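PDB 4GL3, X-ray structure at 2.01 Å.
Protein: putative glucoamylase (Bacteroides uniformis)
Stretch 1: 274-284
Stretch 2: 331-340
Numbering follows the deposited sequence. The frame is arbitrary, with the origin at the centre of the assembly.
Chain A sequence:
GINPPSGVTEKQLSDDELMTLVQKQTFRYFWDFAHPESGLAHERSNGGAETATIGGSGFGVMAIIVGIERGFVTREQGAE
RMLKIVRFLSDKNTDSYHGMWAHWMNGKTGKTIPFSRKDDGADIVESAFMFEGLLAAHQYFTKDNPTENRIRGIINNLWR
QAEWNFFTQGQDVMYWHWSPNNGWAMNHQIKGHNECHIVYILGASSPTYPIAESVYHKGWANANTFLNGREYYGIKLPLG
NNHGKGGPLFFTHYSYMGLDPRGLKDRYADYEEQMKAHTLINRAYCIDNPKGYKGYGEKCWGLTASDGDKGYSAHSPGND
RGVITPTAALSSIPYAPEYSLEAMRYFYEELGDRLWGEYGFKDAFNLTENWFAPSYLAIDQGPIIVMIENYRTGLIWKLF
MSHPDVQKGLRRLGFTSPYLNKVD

Stretch 1 274-284: QMKAHTLINRA
Stretch 2, residues 331-340: SSIPYAPEYS

Stretch 1 is helical throughout, its i to i-4 backbone bonds running from A284 N to L280 O at 2.8 Å to T279 N to M275 O at 3.1 Å. In stretch 2, residues 333-335 have helical phi/psi without the regular bonds; Y335 N and A336 N both bond S332 O (2.8 and 3.2 Å), and A336, at -149/72, is the N-cap of the helix starting at P337. Of the nearest CA pairs, K276 CA to Y335 CA is tightest at 5.1 Å. T279 CA lies 6.7 Å from S332 CA, and R283 CA lies 8.6 Å from Y339 CA, so the register does not step in one direction along stretch 2.

M275, a selenomethionine (chi1 and chi2 both m), points its CB toward stretch 2. M275 CB stands over one face of Y335 (chi1 -49°, chi2 -45°), 3.4 Å from the ring centroid and 9° off the normal, a CH-pi contact; the side chain's end leads away, leaving M275 SE oblique at 5.2 Å from the Y335 centroid. K276 (chi1 m, chi2 and chi3 t) points sideways and packs its CG 3.7 Å from Y335 O.

T279 (m) points toward stretch 2, yet its OG1 bonds back to M275 O at 2.8 Å. T279 OG1 is also 3.4 Å from S332 OG (chi1 -79°), a weak hydrogen bond at best, and 3.6 Å from Y335 CD2, oblique to the ring. T279 CG2 meets A336 CB at 4.0 Å.

L280 (m, t) starts sideways, but its end comes nearer: L280 CD2 lies 4.0 Å from A336 CB and 3.7 Å from Y339 CD2, at that ring's edge. R283 extends with chi1 to chi3 all t and chi4 -89°. Its guanidinium lies flat on Y339 (chi1 -62°, chi2 -28°), planes at 5°; R283 CZ is 3.5 Å from the Y339 ring centroid and 5° off the normal, establishing a face-on cation-pi stack.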

# COMPACT_ATOMS: atom_id res chain seq x y z
N GLN A 274 -13.98 -2.07 -10.10
CA GLN A 274 -12.60 -2.31 -10.51
C GLN A 274 -11.91 -3.29 -9.55
O GLN A 274 -11.24 -4.25 -10.00
CB GLN A 274 -11.79 -1.00 -10.57
CG GLN A 274 -10.28 -1.18 -10.87
CD GLN A 274 -10.00 -1.74 -12.27
OE1 GLN A 274 -10.86 -1.70 -13.16
NE2 GLN A 274 -8.76 -2.24 -12.48
N MSE A 275 -12.06 -3.04 -8.24
CA MSE A 275 -11.28 -3.80 -7.24
C MSE A 275 -11.80 -5.25 -7.19
O MSE A 275 -11.01 -6.20 -7.14
CB MSE A 275 -11.34 -3.18 -5.85
CG MSE A 275 -10.85 -1.77 -5.72
SE MSE A 275 -9.24 -1.43 -6.69
CE MSE A 275 -9.69 0.33 -7.41
N LYS A 276 -13.12 -5.40 -7.25
CA LYS A 276 -13.74 -6.72 -7.30
C LYS A 276 -13.38 -7.48 -8.56
O LYS A 276 -13.02 -8.64 -8.49
CB LYS A 276 -15.26 -6.64 -7.17
CG LYS A 276 -15.67 -6.13 -5.79
CD LYS A 276 -17.16 -6.30 -5.48
CE LYS A 276 -17.41 -5.99 -4.00
NZ LYS A 276 -18.73 -5.35 -3.79
N ALA A 277 -13.47 -6.82 -9.71
CA ALA A 277 -13.16 -7.45 -11.01
C ALA A 277 -11.72 -7.93 -11.02
O ALA A 277 -11.44 -9.07 -11.36
CB ALA A 277 -13.42 -6.49 -12.19
N HIS A 278 -10.80 -7.06 -10.65
CA HIS A 278 -9.39 -7.43 -10.66
C HIS A 278 -9.10 -8.61 -9.73
O HIS A 278 -8.41 -9.56 -10.11
CB HIS A 278 -8.55 -6.24 -10.28
CG HIS A 278 -7.08 -6.42 -10.51
ND1 HIS A 278 -6.18 -5.40 -10.29
CD2 HIS A 278 -6.35 -7.48 -10.94
CE1 HIS A 278 -4.96 -5.83 -10.56
NE2 HIS A 278 -5.03 -7.09 -10.95
N THR A 279 -9.64 -8.56 -8.52
CA THR A 279 -9.49 -9.67 -7.58
C THR A 279 -10.02 -10.99 -8.13
O THR A 279 -9.38 -12.04 -8.02
CB THR A 279 -10.15 -9.31 -6.24
OG1 THR A 279 -9.54 -8.12 -5.72
CG2 THR A 279 -10.09 -10.48 -5.21
N LEU A 280 -11.19 -10.96 -8.74
CA LEU A 280 -11.85 -12.22 -9.17
C LEU A 280 -11.20 -12.77 -10.42
O LEU A 280 -11.08 -13.96 -10.60
CB LEU A 280 -13.36 -12.02 -9.36
CG LEU A 280 -14.14 -11.80 -8.05
CD1 LEU A 280 -15.64 -11.83 -8.28
CD2 LEU A 280 -13.76 -12.88 -7.04
N ILE A 281 -10.75 -11.88 -11.30
CA ILE A 281 -9.97 -12.29 -12.46
C ILE A 281 -8.62 -12.95 -12.08
O ILE A 281 -8.25 -13.98 -12.63
CB ILE A 281 -9.77 -11.09 -13.41
CG1 ILE A 281 -11.12 -10.75 -14.09
CG2 ILE A 281 -8.67 -11.38 -14.44
CD1 ILE A 281 -11.14 -9.33 -14.69
N ASN A 282 -7.90 -12.36 -11.13
CA ASN A 282 -6.63 -12.91 -10.62
C ASN A 282 -6.86 -14.32 -10.04
O ASN A 282 -6.18 -15.31 -10.38
CB ASN A 282 -6.06 -11.91 -9.59
CG ASN A 282 -4.62 -12.16 -9.23
OD1 ASN A 282 -4.32 -13.05 -8.43
ND2 ASN A 282 -3.70 -11.33 -9.79
N ARG A 283 -7.92 -14.44 -9.24
CA ARG A 283 -8.34 -15.73 -8.74
C ARG A 283 -8.73 -16.70 -9.85
O ARG A 283 -8.34 -17.87 -9.81
CB ARG A 283 -9.50 -15.58 -7.74
CG ARG A 283 -10.04 -16.90 -7.25
CD ARG A 283 -11.20 -16.69 -6.28
NE ARG A 283 -11.82 -17.93 -5.82
CZ ARG A 283 -12.82 -18.54 -6.45
NH1 ARG A 283 -13.32 -18.03 -7.57
NH2 ARG A 283 -13.35 -19.65 -5.97
N ALA A 284 -9.53 -16.25 -10.82
CA ALA A 284 -9.97 -17.13 -11.92
C ALA A 284 -8.76 -17.62 -12.71
O ALA A 284 -8.72 -18.79 -13.13
CB ALA A 284 -11.00 -16.46 -12.86
N SER A 331 -4.95 -9.43 1.28
CA SER A 331 -5.24 -8.00 1.30
C SER A 331 -6.45 -7.58 0.45
O SER A 331 -6.90 -6.43 0.53
CB SER A 331 -4.01 -7.21 0.91
OG SER A 331 -2.93 -7.50 1.79
N SER A 332 -6.94 -8.52 -0.37
CA SER A 332 -8.11 -8.34 -1.19
C SER A 332 -9.40 -8.76 -0.46
O SER A 332 -10.47 -8.79 -1.08
CB SER A 332 -7.94 -9.13 -2.51
OG SER A 332 -7.10 -8.40 -3.42
N ILE A 333 -9.28 -9.08 0.84
CA ILE A 333 -10.40 -9.50 1.69
C ILE A 333 -11.66 -8.60 1.61
O ILE A 333 -12.74 -9.14 1.52
CB ILE A 333 -9.96 -9.79 3.18
CG1 ILE A 333 -11.11 -10.44 4.00
CG2 ILE A 333 -9.36 -8.56 3.85
CD1 ILE A 333 -10.63 -11.24 5.22
N PRO A 334 -11.53 -7.25 1.57
CA PRO A 334 -12.81 -6.56 1.49
C PRO A 334 -13.48 -6.72 0.15
O PRO A 334 -14.63 -6.44 0.02
CB PRO A 334 -12.47 -5.11 1.72
CG PRO A 334 -11.00 -4.99 1.50
CD PRO A 334 -10.39 -6.33 1.66
N TYR A 335 -12.75 -7.16 -0.85
CA TYR A 335 -13.31 -7.25 -2.20
C TYR A 335 -13.92 -8.62 -2.49
O TYR A 335 -14.84 -8.68 -3.27
CB TYR A 335 -12.25 -6.94 -3.23
CG TYR A 335 -11.46 -5.69 -2.97
CD1 TYR A 335 -12.09 -4.52 -2.58
CD2 TYR A 335 -10.07 -5.66 -3.16
CE1 TYR A 335 -11.37 -3.35 -2.37
CE2 TYR A 335 -9.35 -4.48 -2.96
CZ TYR A 335 -10.01 -3.34 -2.57
OH TYR A 335 -9.33 -2.16 -2.41
N ALA A 336 -13.41 -9.69 -1.88
CA ALA A 336 -13.97 -11.03 -2.08
C ALA A 336 -13.75 -11.81 -0.80
O ALA A 336 -12.90 -12.72 -0.73
CB ALA A 336 -13.30 -11.72 -3.26
N PRO A 337 -14.52 -11.46 0.26
CA PRO A 337 -14.12 -11.95 1.60
C PRO A 337 -14.11 -13.47 1.78
O PRO A 337 -13.18 -14.02 2.40
CB PRO A 337 -15.10 -11.25 2.56
CG PRO A 337 -16.15 -10.60 1.72
CD PRO A 337 -15.64 -10.50 0.31
N GLU A 338 -15.09 -14.16 1.23
CA GLU A 338 -15.17 -15.61 1.38
C GLU A 338 -13.98 -16.29 0.71
O GLU A 338 -13.41 -17.27 1.24
CB GLU A 338 -16.49 -16.16 0.80
CG GLU A 338 -17.76 -15.65 1.48
CD GLU A 338 -18.27 -14.26 1.01
OE1 GLU A 338 -17.66 -13.57 0.12
OE2 GLU A 338 -19.31 -13.85 1.56
N TYR A 339 -13.60 -15.79 -0.46
CA TYR A 339 -12.50 -16.39 -1.19
C TYR A 339 -11.17 -16.08 -0.52
O TYR A 339 -10.28 -16.93 -0.48
CB TYR A 339 -12.52 -15.94 -2.65
CG TYR A 339 -13.78 -16.37 -3.43
CD1 TYR A 339 -14.51 -17.51 -3.09
CD2 TYR A 339 -14.17 -15.65 -4.55
CE1 TYR A 339 -15.63 -17.88 -3.84
CE2 TYR A 339 -15.27 -16.01 -5.30
CZ TYR A 339 -15.99 -17.11 -4.94
OH TYR A 339 -17.04 -17.42 -5.71
N SER A 340 -11.03 -14.88 0.05
CA SER A 340 -9.82 -14.52 0.76
C SER A 340 -9.71 -15.28 2.06
O SER A 340 -8.63 -15.74 2.40
CB SER A 340 -9.73 -13.02 1.01
OG SER A 340 -9.69 -12.30 -0.23